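Local atomic coordinates of glycoside Hydrolase (Bacteroides uniformis, PDB entry 5TA0), a protein that probably cleaves the red-algal polysaccharide agarose into shorter oligosaccharides, as a family 86 glycoside hydrolase of an intestinal bacterium. Residues T41-P46 with D437-G442; M353-M358 with Y446-N451. All coordinates share one frame; numbering follows the deposited sequence. Where two conformers were deposited one is given.

Contact 1. Residues T41-P46 with D437-G442; sequences TEFNRP and DAYVDG
Phe43 swings its ring anti to the backbone N (chi1 -169°), while Tyr439 carries its own ring anti to the carbonyl carbon (chi1 -59°), and these two turns bring the aromatic side chains across each other at about a right angle. The methylene of Phe43 does the closest touching: CB sits over one face of the tyrosine ring, 3.9 Å from its centroid, a CH-pi contact displaced toward the rim near Tyr439 CD1. The rings themselves meet obliquely, with centroids 5.1 Å apart and planes inclined at 49°. A phenylalanine suits this buried place because its flat apolar ring packs against both Tyr439 and Met358 of helix 340-358, with CB set over the tyrosine face. The residues 41-46 lead from the N-terminal strands into the first barrel strand, 50-51, and here they pass across strand 434-441 of the beta-sandwich domain. Backbone hydrogen bonds pair Thr41 with Arg424, on strand 423-429 next to 434-441 in the sheet, and Phe43 with Gly422, just before that strand. Tyrosine fits position 439 because its hydroxyl can reach a carboxylate on its own strand: Tyr439 OH donates to Asp437 OD2 over 2.6 Å, approaching from above the carboxylate plane. Replacing this tyrosine with an alanine would probably leave Phe43 CB without the ring face beneath it and Asp437 OD2 without its hydroxyl donor. The other oxygen, Asp437 OD1, accepts from Ala438 N at 3.0 Å and also forms a salt bridge with Arg424, which helps to fix the carboxylate that receives the tyrosine.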
ATOM      1  N   THR A  41       5.386   2.736 -17.501  1.00 10.38           N
ATOM      2  CA  THR A  41       4.848   3.927 -18.130  1.00 10.66           C
ATOM      3  C   THR A  41       3.313   4.025 -18.086  1.00 10.66           C
ATOM      4  O   THR A  41       2.780   5.008 -18.591  1.00 10.70           O
ATOM      5  CB  THR A  41       5.265   4.002 -19.621  1.00 11.27           C
ATOM      6  OG1 THR A  41       4.704   2.899 -20.322  1.00 12.51           O
ATOM      7  CG2 THR A  41       6.748   3.981 -19.776  1.00 11.91           C
ATOM      8  N   GLU A  42       2.634   3.036 -17.506  0.50 10.62           N
ATOM      9  CA  GLU A  42       1.173   2.962 -17.561  0.50 10.63           C
ATOM     10  C   GLU A  42       0.575   2.713 -16.197  0.50 10.22           C
ATOM     11  O   GLU A  42       1.217   2.112 -15.329  0.50 10.08           O
ATOM     12  CB  GLU A  42       0.720   1.853 -18.503  0.50 11.36           C
ATOM     13  CG  GLU A  42       1.131   2.075 -19.953  0.50 12.50           C
ATOM     14  CD  GLU A  42       0.594   1.021 -20.910  0.50 14.05           C
ATOM     15  OE1 GLU A  42       0.216  -0.084 -20.485  0.50 15.80           O
ATOM     16  OE2 GLU A  42       0.566   1.306 -22.123  0.50 16.91           O
ATOM     17  N   PHE A  43      -0.666   3.148 -16.016  1.00  9.90           N
ATOM     18  CA  PHE A  43      -1.418   2.822 -14.804  1.00  9.78           C
ATOM     19  C   PHE A  43      -1.681   1.332 -14.808  1.00  9.91           C
ATOM     20  O   PHE A  43      -2.004   0.753 -15.841  1.00 13.10           O
ATOM     21  CB  PHE A  43      -2.757   3.578 -14.768  1.00  9.37           C
ATOM     22  CG  PHE A  43      -3.478   3.507 -13.449  1.00  9.11           C
ATOM     23  CD1 PHE A  43      -2.834   3.853 -12.260  1.00  9.79           C
ATOM     24  CD2 PHE A  43      -4.798   3.068 -13.392  1.00  9.31           C
ATOM     25  CE1 PHE A  43      -3.515   3.813 -11.049  1.00  9.84           C
ATOM     26  CE2 PHE A  43      -5.460   3.017 -12.180  1.00  9.30           C
ATOM     27  CZ  PHE A  43      -4.829   3.401 -11.023  1.00  9.61           C
ATOM     28  N   ASN A  44      -1.520   0.703 -13.663  1.00  9.20           N
ATOM     29  CA  ASN A  44      -1.731  -0.730 -13.526  1.00  8.87           C
ATOM     30  C   ASN A  44      -3.001  -0.957 -12.707  1.00  8.92           C
ATOM     31  O   ASN A  44      -2.965  -0.944 -11.455  1.00  8.72           O
ATOM     32  CB  ASN A  44      -0.488  -1.327 -12.869  1.00  9.19           C
ATOM     33  CG  ASN A  44      -0.494  -2.833 -12.871  1.00  9.33           C
ATOM     34  OD1 ASN A  44      -1.526  -3.481 -12.760  1.00  9.39           O
ATOM     35  ND2 ASN A  44       0.698  -3.414 -12.975  1.00  9.63           N
ATOM     36  N   ARG A  45      -4.133  -1.126 -13.375  1.00  8.43           N
ATOM     37  CA  ARG A  45      -5.399  -1.288 -12.649  1.00  8.61           C
ATOM     38  C   ARG A  45      -5.410  -2.511 -11.733  1.00  8.19           C
ATOM     39  O   ARG A  45      -5.805  -2.404 -10.598  1.00  8.58           O
ATOM     40  CB  ARG A  45      -6.632  -1.261 -13.564  1.00  8.63           C
ATOM     41  CG  ARG A  45      -6.937   0.080 -14.177  1.00  8.91           C
ATOM     42  CD  ARG A  45      -8.269   0.072 -14.892  1.00  9.17           C
ATOM     43  NE  ARG A  45      -9.419  -0.151 -14.016  1.00  8.65           N
ATOM     44  CZ  ARG A  45     -10.047   0.783 -13.299  1.00  8.74           C
ATOM     45  NH1 ARG A  45      -9.648   2.062 -13.308  1.00  8.91           N
ATOM     46  NH2 ARG A  45     -11.106   0.421 -12.564  1.00  8.79           N
ATOM     47  N   PRO A  46      -4.940  -3.682 -12.183  1.00  7.73           N
ATOM     48  CA  PRO A  46      -4.933  -4.813 -11.250  1.00  7.82           C
ATOM     49  C   PRO A  46      -4.121  -4.584  -9.979  1.00  8.03           C
ATOM     50  O   PRO A  46      -4.551  -5.015  -8.886  1.00  8.06           O
ATOM     51  CB  PRO A  46      -4.370  -5.960 -12.105  1.00  7.86           C
ATOM     52  CG  PRO A  46      -4.784  -5.578 -13.504  1.00  7.90           C
ATOM     53  CD  PRO A  46      -4.616  -4.117 -13.562  1.00  7.71           C
ATOM     54  N   ASP A 437      -1.492  13.466 -10.402  1.00  9.08           N
ATOM     55  CA  ASP A 437      -1.021  12.443 -11.357  1.00  8.65           C
ATOM     56  C   ASP A 437      -1.970  12.462 -12.552  1.00  8.51           C
ATOM     57  O   ASP A 437      -3.072  13.040 -12.489  1.00  9.05           O
ATOM     58  CB  ASP A 437      -0.964  11.057 -10.657  1.00  8.27           C
ATOM     59  CG  ASP A 437       0.059  10.106 -11.257  1.00  8.61           C
ATOM     60  OD1 ASP A 437       0.695  10.394 -12.294  1.00  8.44           O
ATOM     61  OD2 ASP A 437       0.192   9.012 -10.658  1.00  8.79           O
ATOM     62  N   ALA A 438      -1.559  11.853 -13.661  1.00  8.36           N
ATOM     63  CA  ALA A 438      -2.399  11.839 -14.856  1.00  8.51           C
ATOM     64  C   ALA A 438      -2.034  10.719 -15.790  1.00  8.57           C
ATOM     65  O   ALA A 438      -0.862  10.324 -15.864  1.00  8.18           O
ATOM     66  CB  ALA A 438      -2.305  13.162 -15.590  1.00  8.94           C
ATOM     67  N   TYR A 439      -3.045  10.226 -16.507  1.00  8.25           N
ATOM     68  CA  TYR A 439      -2.921   9.073 -17.415  1.00  8.46           C
ATOM     69  C   TYR A 439      -3.728   9.335 -18.678  1.00  8.88           C
ATOM     70  O   TYR A 439      -4.871   9.816 -18.611  1.00  9.44           O
ATOM     71  CB  TYR A 439      -3.353   7.747 -16.716  1.00  8.34           C
ATOM     72  CG  TYR A 439      -2.499   7.476 -15.492  1.00  8.21           C
ATOM     73  CD1 TYR A 439      -1.329   6.738 -15.617  1.00  8.18           C
ATOM     74  CD2 TYR A 439      -2.783   8.047 -14.267  1.00  8.18           C
ATOM     75  CE1 TYR A 439      -0.472   6.540 -14.540  1.00  8.37           C
ATOM     76  CE2 TYR A 439      -1.932   7.868 -13.186  1.00  8.20           C
ATOM     77  CZ  TYR A 439      -0.779   7.119 -13.326  1.00  8.21           C
ATOM     78  OH  TYR A 439       0.107   6.943 -12.289  1.00  8.30           O
ATOM     79  N   VAL A 440      -3.130   9.006 -19.817  1.00  9.40           N
ATOM     80  CA  VAL A 440      -3.718   9.254 -21.145  1.00  9.93           C
ATOM     81  C   VAL A 440      -4.074   7.929 -21.807  1.00 10.54           C
ATOM     82  O   VAL A 440      -3.202   7.089 -22.053  1.00 10.22           O
ATOM     83  CB  VAL A 440      -2.704   9.973 -22.047  1.00 10.30           C
ATOM     84  CG1 VAL A 440      -3.252  10.100 -23.476  1.00 10.43           C
ATOM     85  CG2 VAL A 440      -2.340  11.350 -21.493  1.00 10.91           C
ATOM     86  N   ASP A 441      -5.356   7.726 -22.052  1.00 10.98           N
ATOM     87  CA  ASP A 441      -5.867   6.549 -22.715  1.00 12.53           C
ATOM     88  C   ASP A 441      -6.529   6.959 -24.017  1.00 12.47           C
ATOM     89  O   ASP A 441      -7.733   7.205 -24.055  1.00 12.40           O
ATOM     90  CB  ASP A 441      -6.893   5.825 -21.848  1.00 13.91           C
ATOM     91  CG  ASP A 441      -7.427   4.549 -22.500  1.00 15.85           C
ATOM     92  OD1 ASP A 441      -6.675   3.893 -23.232  1.00 18.40           O
ATOM     93  OD2 ASP A 441      -8.571   4.185 -22.227  1.00 18.79           O
ATOM     94  N   GLY A 442      -5.725   7.036 -25.064  1.00 12.58           N
ATOM     95  CA  GLY A 442      -6.249   7.427 -26.395  1.00 12.48           C
ATOM     96  C   GLY A 442      -6.756   8.854 -26.412  1.00 12.41           C
ATOM     97  O   GLY A 442      -5.990   9.787 -26.282  1.00 12.86           O
TER

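Contact 2. Residues M353-M358 with Y446-N451; sequences MLMQFM and YFIINN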
ATOM      1  N   MET A 353      -3.145   7.448   0.164  1.00  6.81           N
ATOM      2  CA  MET A 353      -2.120   6.428   0.120  1.00  6.73           C
ATOM      3  C   MET A 353      -1.918   5.871  -1.292  1.00  6.80           C
ATOM      4  O   MET A 353      -0.768   5.676  -1.729  1.00  6.48           O
ATOM      5  CB  MET A 353      -2.478   5.313   1.083  1.00  6.84           C
ATOM      6  CG  MET A 353      -2.361   5.739   2.541  1.00  6.69           C
ATOM      7  SD  MET A 353      -2.410   4.303   3.632  1.00  7.81           S
ATOM      8  CE  MET A 353      -2.226   5.128   5.208  1.00  7.57           C
ATOM      9  N   LEU A 354      -3.025   5.646  -2.004  1.00  6.75           N
ATOM     10  CA  LEU A 354      -2.952   5.184  -3.383  1.00  6.99           C
ATOM     11  C   LEU A 354      -2.100   6.099  -4.235  1.00  7.18           C
ATOM     12  O   LEU A 354      -1.236   5.634  -4.962  1.00  7.22           O
ATOM     13  CB  LEU A 354      -4.332   5.044  -3.992  1.00  7.19           C
ATOM     14  CG  LEU A 354      -4.366   4.764  -5.501  1.00  7.28           C
ATOM     15  CD1 LEU A 354      -3.562   3.524  -5.887  1.00  7.30           C
ATOM     16  CD2 LEU A 354      -5.800   4.583  -5.960  1.00  7.87           C
ATOM     17  N   MET A 355      -2.337   7.401  -4.158  0.87  7.61           N
ATOM     18  CA  MET A 355      -1.516   8.336  -4.942  0.87  8.01           C
ATOM     19  C   MET A 355      -0.017   8.174  -4.625  0.87  7.65           C
ATOM     20  O   MET A 355       0.846   8.197  -5.520  0.87  7.59           O
ATOM     21  CB  MET A 355      -1.960   9.778  -4.673  0.87  8.89           C
ATOM     22  CG  MET A 355      -3.346  10.096  -5.211  0.87 10.06           C
ATOM     23  SD  MET A 355      -3.415  10.256  -6.985  0.87 11.43           S
ATOM     24  CE  MET A 355      -2.741  11.907  -7.272  0.87  9.98           C
ATOM     25  N   GLN A 356       0.303   7.977  -3.352  1.00  7.31           N
ATOM     26  CA  GLN A 356       1.700   7.825  -2.936  1.00  7.24           C
ATOM     27  C   GLN A 356       2.274   6.507  -3.428  1.00  7.00           C
ATOM     28  O   GLN A 356       3.408   6.493  -3.900  1.00  7.47           O
ATOM     29  CB  GLN A 356       1.853   8.017  -1.427  1.00  7.37           C
ATOM     30  CG  GLN A 356       1.405   9.433  -1.020  1.00  7.71           C
ATOM     31  CD  GLN A 356       1.588   9.797   0.425  1.00  8.39           C
ATOM     32  OE1 GLN A 356       0.619  10.169   1.115  1.00  9.40           O
ATOM     33  NE2 GLN A 356       2.830   9.759   0.890  1.00  8.61           N
ATOM     34  N   PHE A 357       1.481   5.438  -3.466  1.00  6.78           N
ATOM     35  CA  PHE A 357       1.976   4.162  -4.023  1.00  6.79           C
ATOM     36  C   PHE A 357       2.182   4.268  -5.534  1.00  7.26           C
ATOM     37  O   PHE A 357       3.173   3.727  -6.054  1.00  7.68           O
ATOM     38  CB  PHE A 357       1.030   2.997  -3.727  1.00  6.63           C
ATOM     39  CG  PHE A 357       0.771   2.769  -2.249  1.00  6.38           C
ATOM     40  CD1 PHE A 357       1.800   2.842  -1.289  1.00  6.61           C
ATOM     41  CD2 PHE A 357      -0.508   2.466  -1.833  1.00  6.63           C
ATOM     42  CE1 PHE A 357       1.541   2.625   0.057  1.00  6.63           C
ATOM     43  CE2 PHE A 357      -0.757   2.236  -0.514  1.00  6.88           C
ATOM     44  CZ  PHE A 357       0.251   2.332   0.431  1.00  6.77           C
ATOM     45  N   MET A 358       1.322   5.020  -6.198  1.00  7.13           N
ATOM     46  CA  MET A 358       1.442   5.229  -7.661  1.00  7.83           C
ATOM     47  C   MET A 358       2.757   5.928  -7.995  1.00  8.64           C
ATOM     48  O   MET A 358       3.342   5.670  -9.063  1.00  8.73           O
ATOM     49  CB  MET A 358       0.236   6.020  -8.166  1.00  8.13           C
ATOM     50  CG  MET A 358      -1.032   5.183  -8.260  1.00  8.09           C
ATOM     51  SD  MET A 358      -2.588   6.124  -8.272  1.00  8.89           S
ATOM     52  CE  MET A 358      -2.427   6.994  -9.819  1.00  8.55           C
ATOM     53  N   TYR A 446      -7.082  11.402 -17.773  1.00 10.11           N
ATOM     54  CA  TYR A 446      -7.549  11.366 -16.382  1.00 10.04           C
ATOM     55  C   TYR A 446      -6.539  12.121 -15.560  1.00  9.51           C
ATOM     56  O   TYR A 446      -5.365  11.747 -15.512  1.00 10.53           O
ATOM     57  CB  TYR A 446      -7.697   9.912 -15.884  1.00 10.10           C
ATOM     58  CG  TYR A 446      -8.613   9.138 -16.765  1.00 10.56           C
ATOM     59  CD1 TYR A 446      -9.992   9.264 -16.624  1.00 11.45           C
ATOM     60  CD2 TYR A 446      -8.117   8.338 -17.790  1.00 11.02           C
ATOM     61  CE1 TYR A 446     -10.849   8.594 -17.461  1.00 11.65           C
ATOM     62  CE2 TYR A 446      -8.975   7.650 -18.642  1.00 11.91           C
ATOM     63  CZ  TYR A 446     -10.340   7.791 -18.460  1.00 12.40           C
ATOM     64  OH  TYR A 446     -11.226   7.160 -19.302  1.00 14.74           O
ATOM     65  N   PHE A 447      -6.986  13.215 -14.940  1.00  9.19           N
ATOM     66  CA  PHE A 447      -6.163  14.101 -14.136  1.00  9.44           C
ATOM     67  C   PHE A 447      -6.644  13.970 -12.691  1.00  9.30           C
ATOM     68  O   PHE A 447      -7.798  14.322 -12.379  1.00  9.47           O
ATOM     69  CB  PHE A 447      -6.338  15.524 -14.672  1.00  9.97           C
ATOM     70  CG  PHE A 447      -5.424  16.570 -14.088  1.00 11.01           C
ATOM     71  CD1 PHE A 447      -4.243  16.292 -13.413  1.00 11.53           C
ATOM     72  CD2 PHE A 447      -5.758  17.917 -14.306  1.00 12.04           C
ATOM     73  CE1 PHE A 447      -3.436  17.317 -12.939  1.00 11.90           C
ATOM     74  CE2 PHE A 447      -4.935  18.926 -13.866  1.00 12.45           C
ATOM     75  CZ  PHE A 447      -3.787  18.629 -13.197  1.00 12.79           C
ATOM     76  N   ILE A 448      -5.801  13.385 -11.836  1.00  8.60           N
ATOM     77  CA  ILE A 448      -6.209  13.071 -10.453  1.00  8.79           C
ATOM     78  C   ILE A 448      -5.493  13.993  -9.507  1.00  8.37           C
ATOM     79  O   ILE A 448      -4.282  14.161  -9.592  1.00  8.76           O
ATOM     80  CB  ILE A 448      -5.896  11.603 -10.070  1.00  9.14           C
ATOM     81  CG1 ILE A 448      -6.424  10.613 -11.111  1.00  9.49           C
ATOM     82  CG2 ILE A 448      -6.454  11.277  -8.701  1.00  9.08           C
ATOM     83  CD1 ILE A 448      -5.370  10.026 -12.017  1.00 10.09           C
ATOM     84  N   ILE A 449      -6.247  14.611  -8.588  1.00  8.51           N
ATOM     85  CA  ILE A 449      -5.686  15.561  -7.639  1.00  8.65           C
ATOM     86  C   ILE A 449      -6.227  15.224  -6.258  1.00  8.37           C
ATOM     87  O   ILE A 449      -7.424  15.013  -6.115  1.00  8.88           O
ATOM     88  CB  ILE A 449      -5.998  17.038  -8.010  1.00  9.38           C
ATOM     89  CG1 ILE A 449      -5.752  17.277  -9.515  1.00 10.34           C
ATOM     90  CG2 ILE A 449      -5.215  17.994  -7.131  1.00  9.61           C
ATOM     91  CD1 ILE A 449      -6.157  18.657 -10.009  1.00 11.28           C
ATOM     92  N   ASN A 450      -5.325  15.178  -5.283  1.00  7.78           N
ATOM     93  CA  ASN A 450      -5.668  14.794  -3.905  1.00  8.05           C
ATOM     94  C   ASN A 450      -5.128  15.819  -2.919  1.00  8.12           C
ATOM     95  O   ASN A 450      -4.021  16.297  -3.036  1.00  8.58           O
ATOM     96  CB  ASN A 450      -5.079  13.407  -3.626  1.00  7.90           C
ATOM     97  CG  ASN A 450      -5.291  12.949  -2.189  1.00  7.74           C
ATOM     98  OD1 ASN A 450      -4.405  13.044  -1.353  1.00  8.33           O
ATOM     99  ND2 ASN A 450      -6.485  12.481  -1.908  1.00  8.20           N
ATOM    100  N   ASN A 451      -5.945  16.094  -1.898  1.00  8.42           N
ATOM    101  CA  ASN A 451      -5.626  17.085  -0.884  1.00  8.64           C
ATOM    102  C   ASN A 451      -5.235  16.405   0.425  1.00  8.64           C
ATOM    103  O   ASN A 451      -6.037  15.682   0.988  1.00  8.49           O
ATOM    104  CB  ASN A 451      -6.875  17.964  -0.695  1.00  9.44           C
ATOM    105  CG  ASN A 451      -6.629  19.173   0.186  1.00  9.62           C
ATOM    106  OD1 ASN A 451      -5.489  19.500   0.551  1.00 10.24           O
ATOM    107  ND2 ASN A 451      -7.745  19.853   0.541  1.00 10.46           N
TER
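The side-chain amide of Asn450, whose CB meets Met355, is gripped at both ends: OD1 hydrogen-bonds to the hydroxyl of Ser352, one residue before 353-358 on the same helix, and ND2 bonds to that of Thr508 on the adjoining strand. Asparagine suits the place because one buried amide can accept at one end and donate at the other, linking helix 340-358 to the sheet. With its CG anti to the backbone N (chi1 176°), Asn450 extends past Met355, the two side chains running in opposite directions, and Asn450 CB comes to 4.1 Å from Met355 CG. Met355, modelled in two conformations, bends at both chi2 and chi3 in the one described, which carries its sulfur and methyl on to Ile448. In this conformer SD lies 3.6 Å from Ile448 CG2, and the methyl CE approaches the backbone oxygen Ile448 O at 3.6 Å; the other may touch differently. Strand alternation places Ile448 and Asn450 on the face toward the helix and turns Ile449 away from it. The helix belongs to the beta-alpha-beta crossover between barrel strands 321-326 and 364-369, so the contact packs a barrel helix on the beta-sandwich domain. Elsewhere on the helix Phe357 makes an edge-to-face pair with Tyr326, and Gln356 hydrogen-bonds to Glu301 of helix 298-315. In the conformer described, Met355 and Ile448 meet mainly as a pliable thioether against a branched aliphatic chain, whereas the bonds of Asn450 to Ser352 and Thr508 are directional, satisfying its buried amide and limiting its rotation.

In the fold
From the N terminus, the chain leaves strands 25-30 and 34-37, passes through 41-46 and builds the barrel, reaching 353-358 on its helix 340-358. It completes the barrel with strand 364-369 and only later enters the beta-sandwich domain, where 437-442 comes back to 41-46, closing a loop of 390 residues in contact 1, and 446-451 meets 353-358 across 87 residues in contact 2. Because their segments alternate, the two closures cross. They join in the sheet, where strands 434-441 and 444-451 are antiparallel neighbours, with Asp437 O 2.8 Å from Ile448 N. Met358 CE, packed 3.4 Å from Asp437 OD2, connects them again, so barrel helix, N-terminal passage and sandwich share one buried junction.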